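Local coordinates for transcriptional activator ToxR (Vibrio vulnificus, PDB 6UTC), which is a membrane-spanning transcriptional activator whose periplasmic domain, the part in this model, probably senses bile salts and works together with ToxS, at residues R44-K49 against L90-E95; V63-G68 against L73-I78. All coordinates share one frame; numbering follows the deposited sequence.

Interaction 1 (R44-K49 against L90-E95); sequences RQCVNK and LRIFSE
C46, on helix 40-52, meets L90 and I92 of an edge strand, 88-93, in a small, buried, purely apolar helix-on-sheet contact. Only 96 Å² is buried between the two segments, and one sulfur does all the touching from the helix side. C46 SG lies 4.3 Å from L90 CD1 and 4.5 Å from I92 CG2, so it rests against one methyl of each residue. With its SG swung anti to the backbone N (chi1 -166°), C46 points its sulfur at the strand. L90 and I92 are two apart on an extended chain and their side chains lie on the same side of the strand, toward the helix, while R91 between them points the other way. The backbones stay well apart, with C46 CA 8.8 Å from I92 CA, and no hydrogen bond joins the two segments. Loose as the contact is, the sulfur is tied covalently: C46 forms a disulfide with C103, just past the short helix 99-102. That bond fastens the C-terminal end of the domain to helix 40-52. I92 also packs on L99 and I102 of the short helix, L90 touches K104, and strand 72-78 is the neighbour of strand 88-93 in the sheet.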
ATOM      1  N   ARG A  44       1.684   2.628   6.726  1.00 12.59           N
ATOM      2  CA  ARG A  44       3.129   2.745   6.900  1.00 13.06           C
ATOM      3  C   ARG A  44       3.738   1.436   7.376  1.00 12.57           C
ATOM      4  O   ARG A  44       4.807   1.032   6.907  1.00 14.49           O
ATOM      5  CB  ARG A  44       3.461   3.880   7.871  1.00 13.70           C
ATOM      6  CG  ARG A  44       3.160   5.266   7.317  1.00 13.76           C
ATOM      7  CD  ARG A  44       3.347   6.316   8.391  1.00 16.73           C
ATOM      8  NE  ARG A  44       2.774   7.602   7.995  1.00 16.34           N
ATOM      9  CZ  ARG A  44       1.891   8.277   8.713  1.00 18.35           C
ATOM     10  NH1 ARG A  44       1.471   7.822   9.892  1.00 17.07           N
ATOM     11  NH2 ARG A  44       1.416   9.424   8.247  1.00 17.97           N
ATOM     12  N   GLN A  45       3.076   0.758   8.310  1.00 12.94           N
ATOM     13  CA  GLN A  45       3.589  -0.525   8.766  1.00 12.96           C
ATOM     14  C   GLN A  45       3.585  -1.540   7.639  1.00 14.58           C
ATOM     15  O   GLN A  45       4.544  -2.302   7.475  1.00 15.94           O
ATOM     16  CB  GLN A  45       2.776  -1.040   9.951  1.00 13.61           C
ATOM     17  CG  GLN A  45       3.249  -2.405  10.465  1.00 13.59           C
ATOM     18  CD  GLN A  45       4.559  -2.327  11.230  1.00 18.61           C
ATOM     19  OE1 GLN A  45       5.216  -1.280  11.271  1.00 21.43           O
ATOM     20  NE2 GLN A  45       4.944  -3.435  11.852  1.00 18.54           N
ATOM     21  N   CYS A  46       2.517  -1.554   6.845  1.00 13.86           N
ATOM     22  CA  CYS A  46       2.424  -2.484   5.726  1.00 13.85           C
ATOM     23  C   CYS A  46       3.541  -2.245   4.715  1.00 14.93           C
ATOM     24  O   CYS A  46       4.204  -3.186   4.274  1.00 15.78           O
ATOM     25  CB  CYS A  46       1.051  -2.355   5.073  1.00 13.88           C
ATOM     26  SG  CYS A  46       0.650  -3.700   3.930  1.00 16.77           S
ATOM     27  N   VAL A  47       3.782  -0.983   4.363  1.00 14.23           N
ATOM     28  CA  VAL A  47       4.869  -0.666   3.442  1.00 14.42           C
ATOM     29  C   VAL A  47       6.211  -1.077   4.037  1.00 17.91           C
ATOM     30  O   VAL A  47       7.070  -1.635   3.341  1.00 19.91           O
ATOM     31  CB  VAL A  47       4.815   0.821   3.061  1.00 15.69           C
ATOM     32  CG1 VAL A  47       6.043   1.230   2.231  1.00 19.79           C
ATOM     33  CG2 VAL A  47       3.508   1.116   2.308  1.00 16.94           C
ATOM     34  N   ASN A  48       6.407  -0.821   5.336  1.00 18.65           N
ATOM     35  CA  ASN A  48       7.630  -1.256   6.021  1.00 20.34           C
ATOM     36  C   ASN A  48       7.841  -2.759   5.878  1.00 24.69           C
ATOM     37  O   ASN A  48       8.936  -3.217   5.526  1.00 23.05           O
ATOM     38  CB  ASN A  48       7.521  -0.880   7.505  1.00 19.13           C
ATOM     39  CG  ASN A  48       8.648  -1.469   8.368  1.00 25.51           C
ATOM     40  OD1 ASN A  48       8.651  -2.662   8.696  1.00 30.61           O
ATOM     41  ND2 ASN A  48       9.587  -0.624   8.756  1.00 27.09           N
ATOM     42  N   LYS A  49       6.809  -3.549   6.169  1.00 19.89           N
ATOM     43  CA  LYS A  49       6.959  -4.998   6.130  1.00 20.50           C
ATOM     44  C   LYS A  49       7.115  -5.499   4.701  1.00 23.94           C
ATOM     45  O   LYS A  49       7.866  -6.450   4.446  1.00 22.95           O
ATOM     46  CB  LYS A  49       5.779  -5.679   6.817  1.00 21.59           C
ATOM     47  CG  LYS A  49       5.526  -5.199   8.231  1.00 24.01           C
ATOM     48  CD  LYS A  49       6.785  -5.145   9.070  1.00 37.56           C
ATOM     49  CE  LYS A  49       7.265  -6.523   9.448  1.00 32.49           C
ATOM     50  NZ  LYS A  49       8.398  -6.438  10.423  1.00 38.39           N
ATOM     51  N   LEU A  90      -3.455  -6.573  -1.695  1.00 16.40           N
ATOM     52  CA  LEU A  90      -3.561  -7.038  -0.322  1.00 18.50           C
ATOM     53  C   LEU A  90      -4.756  -6.365   0.335  1.00 17.80           C
ATOM     54  O   LEU A  90      -5.157  -5.266  -0.045  1.00 15.24           O
ATOM     55  CB  LEU A  90      -2.302  -6.672   0.479  1.00 20.92           C
ATOM     56  CG  LEU A  90      -0.929  -7.074  -0.067  1.00 27.14           C
ATOM     57  CD1 LEU A  90       0.157  -6.629   0.889  1.00 26.71           C
ATOM     58  CD2 LEU A  90      -0.868  -8.573  -0.308  1.00 26.12           C
ATOM     59  N   ARG A  91      -5.317  -7.026   1.338  1.00 17.52           N
ATOM     60  CA  ARG A  91      -6.443  -6.503   2.095  1.00 17.50           C
ATOM     61  C   ARG A  91      -6.056  -6.489   3.564  1.00 15.75           C
ATOM     62  O   ARG A  91      -5.587  -7.501   4.099  1.00 18.97           O
ATOM     63  CB  ARG A  91      -7.682  -7.367   1.878  1.00 21.92           C
ATOM     64  CG  ARG A  91      -7.996  -7.585   0.399  1.00 30.28           C
ATOM     65  CD  ARG A  91      -7.907  -9.054   0.006  1.00 40.92           C
ATOM     66  NE  ARG A  91      -7.532  -9.236  -1.399  1.00 41.38           N
ATOM     67  CZ  ARG A  91      -8.341  -8.999  -2.427  1.00 40.19           C
ATOM     68  NH1 ARG A  91      -9.574  -8.556  -2.213  1.00 44.40           N
ATOM     69  NH2 ARG A  91      -7.919  -9.201  -3.669  1.00 43.06           N
ATOM     70  N   ILE A  92      -6.216  -5.346   4.212  1.00 16.60           N
ATOM     71  CA  ILE A  92      -5.916  -5.248   5.629  1.00 18.43           C
ATOM     72  C   ILE A  92      -7.158  -4.785   6.368  1.00 19.16           C
ATOM     73  O   ILE A  92      -8.004  -4.072   5.824  1.00 17.20           O
ATOM     74  CB  ILE A  92      -4.696  -4.353   5.938  1.00 23.58           C
ATOM     75  CG1 ILE A  92      -4.977  -2.904   5.548  1.00 22.09           C
ATOM     76  CG2 ILE A  92      -3.447  -4.878   5.220  1.00 23.71           C
ATOM     77  CD1 ILE A  92      -3.873  -1.957   5.960  1.00 23.53           C
ATOM     78  N   PHE A  93      -7.268  -5.208   7.620  1.00 21.87           N
ATOM     79  CA  PHE A  93      -8.400  -4.861   8.458  1.00 24.50           C
ATOM     80  C   PHE A  93      -7.972  -3.859   9.518  1.00 30.42           C
ATOM     81  O   PHE A  93      -6.798  -3.783   9.888  1.00 33.88           O
ATOM     82  CB  PHE A  93      -8.996  -6.112   9.108  1.00 28.25           C
ATOM     83  CG  PHE A  93      -9.665  -7.025   8.128  1.00 26.43           C
ATOM     84  CD1 PHE A  93      -8.924  -7.926   7.384  1.00 31.61           C
ATOM     85  CD2 PHE A  93     -11.035  -6.960   7.922  1.00 31.98           C
ATOM     86  CE1 PHE A  93      -9.534  -8.762   6.465  1.00 35.39           C
ATOM     87  CE2 PHE A  93     -11.655  -7.793   7.006  1.00 37.11           C
ATOM     88  CZ  PHE A  93     -10.903  -8.696   6.276  1.00 40.04           C
ATOM     89  N   SER A  94      -8.936  -3.069   9.987  1.00 26.34           N
ATOM     90  CA  SER A  94      -8.625  -2.066  10.999  1.00 31.38           C
ATOM     91  C   SER A  94      -8.303  -2.717  12.340  1.00 48.26           C
ATOM     92  O   SER A  94      -7.305  -2.374  12.985  1.00 57.68           O
ATOM     93  CB  SER A  94      -9.782  -1.077  11.135  1.00 33.68           C
ATOM     94  OG  SER A  94     -10.990  -1.757  11.407  1.00 38.77           O
ATOM     95  N   GLU A  95      -9.131  -3.670  12.770  1.00 48.29           N
ATOM     96  CA  GLU A  95      -8.958  -4.257  14.095  1.00 62.23           C
ATOM     97  C   GLU A  95      -7.872  -5.329  14.100  1.00 60.59           C
ATOM     98  O   GLU A  95      -7.019  -5.352  14.994  1.00 60.62           O
ATOM     99  CB  GLU A  95     -10.288  -4.819  14.605  1.00 67.86           C
ATOM    100  CG  GLU A  95     -11.351  -3.758  14.866  1.00 69.34           C
ATOM    101  CD  GLU A  95     -12.682  -4.353  15.294  1.00 74.98           C
ATOM    102  OE1 GLU A  95     -12.826  -5.593  15.245  1.00 76.40           O
ATOM    103  OE2 GLU A  95     -13.587  -3.580  15.679  1.00 73.48           O
TER

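Interaction 2 (V63-G68 against L73-I78); sequences VIATGG and LILNYI
Strands 63-67 and 73-78 run antiparallel, their axes 4.4 Å apart at closest approach, as the two arms of a beta hairpin. I64 pairs with N76 and T66 with I74 as hydrogen-bonded pairs, each closed by two backbone N-H to O bonds; I64 N to N76 O is 2.8 Å. The non-hydrogen-bonded pairs V63-Y77 and A65-L75 send their side chains to the helix-covered face. There V63 CG2, placed anti to the backbone N, sits over the centre of the Y77 ring, 3.7 Å from its centroid and 2° off the normal: a CH-pi contact made squarely on one face. The same methyl touches L75 CB, and A65 CB meets L75 CD2 at 3.7 Å. On the other face the I64 and I78 side chains cross at a slant; in the I78 conformer given, I78 CD1 lies 3.7 Å from I64 CG1. A water there donates to I64 O at 2.7 Å and accepts from N76 ND2 at 3.0 Å, while N76 OD1 is hydrogen-bonded to T89 OG1. G67, at phi 84° and psi -135°, has a backbone shape that calls for glycine. Helix 40-52 covers the L73, L75 and Y77 side through I43, C46 and V47, and Y77 also stacks on Y50. Strand 25-30 flanks 62-67, and strand 88-93 flanks 72-78.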
ATOM      1  N   VAL A  63       1.981   2.260  -4.107  1.00 14.49           N
ATOM      2  CA  VAL A  63       0.915   1.455  -3.539  1.00 13.78           C
ATOM      3  C   VAL A  63      -0.359   2.278  -3.628  1.00 14.03           C
ATOM      4  O   VAL A  63      -0.379   3.455  -3.234  1.00 15.01           O
ATOM      5  CB  VAL A  63       1.222   0.953  -2.109  1.00 14.46           C
ATOM      6  CG1 VAL A  63       1.389   2.078  -1.125  1.00 18.39           C
ATOM      7  CG2 VAL A  63       0.156  -0.034  -1.643  1.00 16.65           C
ATOM      8  N   ILE A  64      -1.389   1.697  -4.224  1.00 13.16           N
ATOM      9  CA  ILE A  64      -2.672   2.366  -4.389  1.00 13.07           C
ATOM     10  C   ILE A  64      -3.568   1.903  -3.257  1.00 12.96           C
ATOM     11  O   ILE A  64      -3.843   0.703  -3.123  1.00 13.61           O
ATOM     12  CB  ILE A  64      -3.324   2.036  -5.738  1.00 13.89           C
ATOM     13  CG1 ILE A  64      -2.308   2.111  -6.882  1.00 17.83           C
ATOM     14  CG2 ILE A  64      -4.566   2.927  -5.962  1.00 17.08           C
ATOM     15  CD1 ILE A  64      -1.680   3.430  -7.064  1.00 20.98           C
ATOM     16  N   ALA A  65      -4.038   2.847  -2.459  1.00 12.37           N
ATOM     17  CA  ALA A  65      -4.907   2.565  -1.327  1.00 12.54           C
ATOM     18  C   ALA A  65      -6.337   2.962  -1.675  1.00 12.28           C
ATOM     19  O   ALA A  65      -6.580   4.101  -2.084  1.00 13.49           O
ATOM     20  CB  ALA A  65      -4.438   3.360  -0.113  1.00 13.86           C
ATOM     21  N   THR A  66      -7.277   2.027  -1.508  1.00 12.40           N
ATOM     22  CA  THR A  66      -8.689   2.292  -1.748  1.00 12.78           C
ATOM     23  C   THR A  66      -9.541   1.562  -0.718  1.00 13.16           C
ATOM     24  O   THR A  66      -9.079   0.671   0.003  1.00 13.84           O
ATOM     25  CB  THR A  66      -9.134   1.858  -3.145  1.00 13.24           C
ATOM     26  OG1 THR A  66      -8.914   0.457  -3.294  1.00 13.99           O
ATOM     27  CG2 THR A  66      -8.390   2.613  -4.228  1.00 15.62           C
ATOM     28  N   GLY A  67     -10.811   1.948  -0.655  1.00 12.75           N
ATOM     29  CA  GLY A  67     -11.716   1.361   0.329  1.00 14.59           C
ATOM     30  C   GLY A  67     -11.577   2.066   1.652  1.00 14.69           C
ATOM     31  O   GLY A  67     -11.566   3.297   1.707  1.00 14.12           O
ATOM     32  N   GLY A  68     -11.499   1.300   2.737  1.00 13.53           N
ATOM     33  CA  GLY A  68     -11.200   1.892   4.026  1.00 14.51           C
ATOM     34  C   GLY A  68     -12.324   2.651   4.680  1.00 15.53           C
ATOM     35  O   GLY A  68     -12.111   3.269   5.725  1.00 15.52           O
ATOM     36  N   LEU A  73      -9.295  -2.219   4.079  1.00 14.27           N
ATOM     37  CA  LEU A  73      -8.572  -1.381   3.132  1.00 13.52           C
ATOM     38  C   LEU A  73      -7.893  -2.267   2.095  1.00 12.75           C
ATOM     39  O   LEU A  73      -7.359  -3.328   2.434  1.00 14.18           O
ATOM     40  CB  LEU A  73      -7.507  -0.569   3.879  1.00 14.61           C
ATOM     41  CG  LEU A  73      -6.721   0.444   3.032  1.00 14.48           C
ATOM     42  CD1 LEU A  73      -7.575   1.690   2.792  1.00 15.02           C
ATOM     43  CD2 LEU A  73      -5.409   0.833   3.685  1.00 17.52           C
ATOM     44  N   ILE A  74      -7.926  -1.839   0.832  1.00 12.71           N
ATOM     45  CA  ILE A  74      -7.237  -2.517  -0.258  1.00 12.65           C
ATOM     46  C   ILE A  74      -5.947  -1.767  -0.552  1.00 13.18           C
ATOM     47  O   ILE A  74      -5.961  -0.540  -0.725  1.00 12.81           O
ATOM     48  CB  ILE A  74      -8.123  -2.574  -1.511  1.00 13.58           C
ATOM     49  CG1 ILE A  74      -9.522  -3.092  -1.168  1.00 16.87           C
ATOM     50  CG2 ILE A  74      -7.459  -3.412  -2.586  1.00 18.08           C
ATOM     51  CD1 ILE A  74      -9.520  -4.451  -0.499  1.00 20.53           C
ATOM     52  N   LEU A  75      -4.829  -2.490  -0.604  1.00 12.81           N
ATOM     53  CA  LEU A  75      -3.550  -1.919  -1.016  1.00 12.68           C
ATOM     54  C   LEU A  75      -3.045  -2.678  -2.232  1.00 14.20           C
ATOM     55  O   LEU A  75      -2.889  -3.903  -2.182  1.00 15.53           O
ATOM     56  CB  LEU A  75      -2.520  -2.022   0.108  1.00 13.55           C
ATOM     57  CG  LEU A  75      -2.819  -1.180   1.341  1.00 13.06           C
ATOM     58  CD1 LEU A  75      -1.844  -1.497   2.469  1.00 17.65           C
ATOM     59  CD2 LEU A  75      -2.779   0.299   1.009  1.00 15.50           C
ATOM     60  N   ASN A  76      -2.789  -1.961  -3.312  1.00 12.86           N
ATOM     61  CA  ASN A  76      -2.273  -2.554  -4.539  1.00 13.29           C
ATOM     62  C   ASN A  76      -0.834  -2.087  -4.722  1.00 12.61           C
ATOM     63  O   ASN A  76      -0.590  -0.910  -5.023  1.00 14.28           O
ATOM     64  CB  ASN A  76      -3.155  -2.172  -5.725  1.00 15.44           C
ATOM     65  CG  ASN A  76      -4.296  -3.156  -5.929  1.00 19.56           C
ATOM     66  OD1 ASN A  76      -4.084  -4.262  -6.427  1.00 22.87           O
ATOM     67  ND2 ASN A  76      -5.485  -2.784  -5.515  1.00 23.75           N
ATOM     68  N   TYR A  77       0.107  -3.002  -4.517  1.00 13.19           N
ATOM     69  CA  TYR A  77       1.524  -2.710  -4.695  1.00 12.61           C
ATOM     70  C   TYR A  77       1.897  -2.882  -6.155  1.00 13.43           C
ATOM     71  O   TYR A  77       1.671  -3.954  -6.736  1.00 15.41           O
ATOM     72  CB  TYR A  77       2.348  -3.663  -3.840  1.00 14.58           C
ATOM     73  CG  TYR A  77       2.378  -3.279  -2.383  1.00 13.65           C
ATOM     74  CD1 TYR A  77       3.311  -2.376  -1.916  1.00 16.84           C
ATOM     75  CD2 TYR A  77       1.464  -3.808  -1.486  1.00 16.94           C
ATOM     76  CE1 TYR A  77       3.350  -2.006  -0.586  1.00 16.10           C
ATOM     77  CE2 TYR A  77       1.494  -3.444  -0.145  1.00 19.67           C
ATOM     78  CZ  TYR A  77       2.449  -2.550   0.289  1.00 16.94           C
ATOM     79  OH  TYR A  77       2.485  -2.180   1.621  1.00 18.23           O
ATOM     80  N   ILE A  78       2.460  -1.837  -6.741  0.52 12.25           N
ATOM     81  CA  ILE A  78       2.844  -1.829  -8.143  0.52 12.74           C
ATOM     82  C   ILE A  78       4.358  -1.724  -8.224  0.52 13.76           C
ATOM     83  O   ILE A  78       4.970  -0.863  -7.575  0.52 12.28           O
ATOM     84  CB  ILE A  78       2.148  -0.691  -8.906  0.52 12.96           C
ATOM     85  CG1 ILE A  78       0.631  -0.914  -8.885  0.52 15.51           C
ATOM     86  CG2 ILE A  78       2.671  -0.614 -10.338  0.52 14.62           C
ATOM     87  CD1 ILE A  78      -0.192   0.287  -9.304  0.52 16.71           C
TER
HETATM   88  O   HOH W   1      -6.215  -0.176  -4.187  1.00 19.19           O

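The two contacts lie about 10 Å apart, centre to centre, and share one mixed five-stranded sheet. Interaction 2 is the hairpin of the central strand 62-67 and its neighbour 72-78; interaction 1 sets helix 40-52 against one of the two outermost strands, 88-93. Along the chain the helix comes first, then both hairpin strands, then strand 88-93, so interaction 2 falls between the two halves of interaction 1. Strands 72-78 and 88-93 are joined by probable backbone hydrogen bonds such as L90 N to L75 O (2.8 Å). Y77 OH packs on the helix backbone between C46 and V47, 3.3 Å from V47 N. The C46-C103 bond ties the C-terminal end to this same helix, which fits a disulfide that constrains the domain.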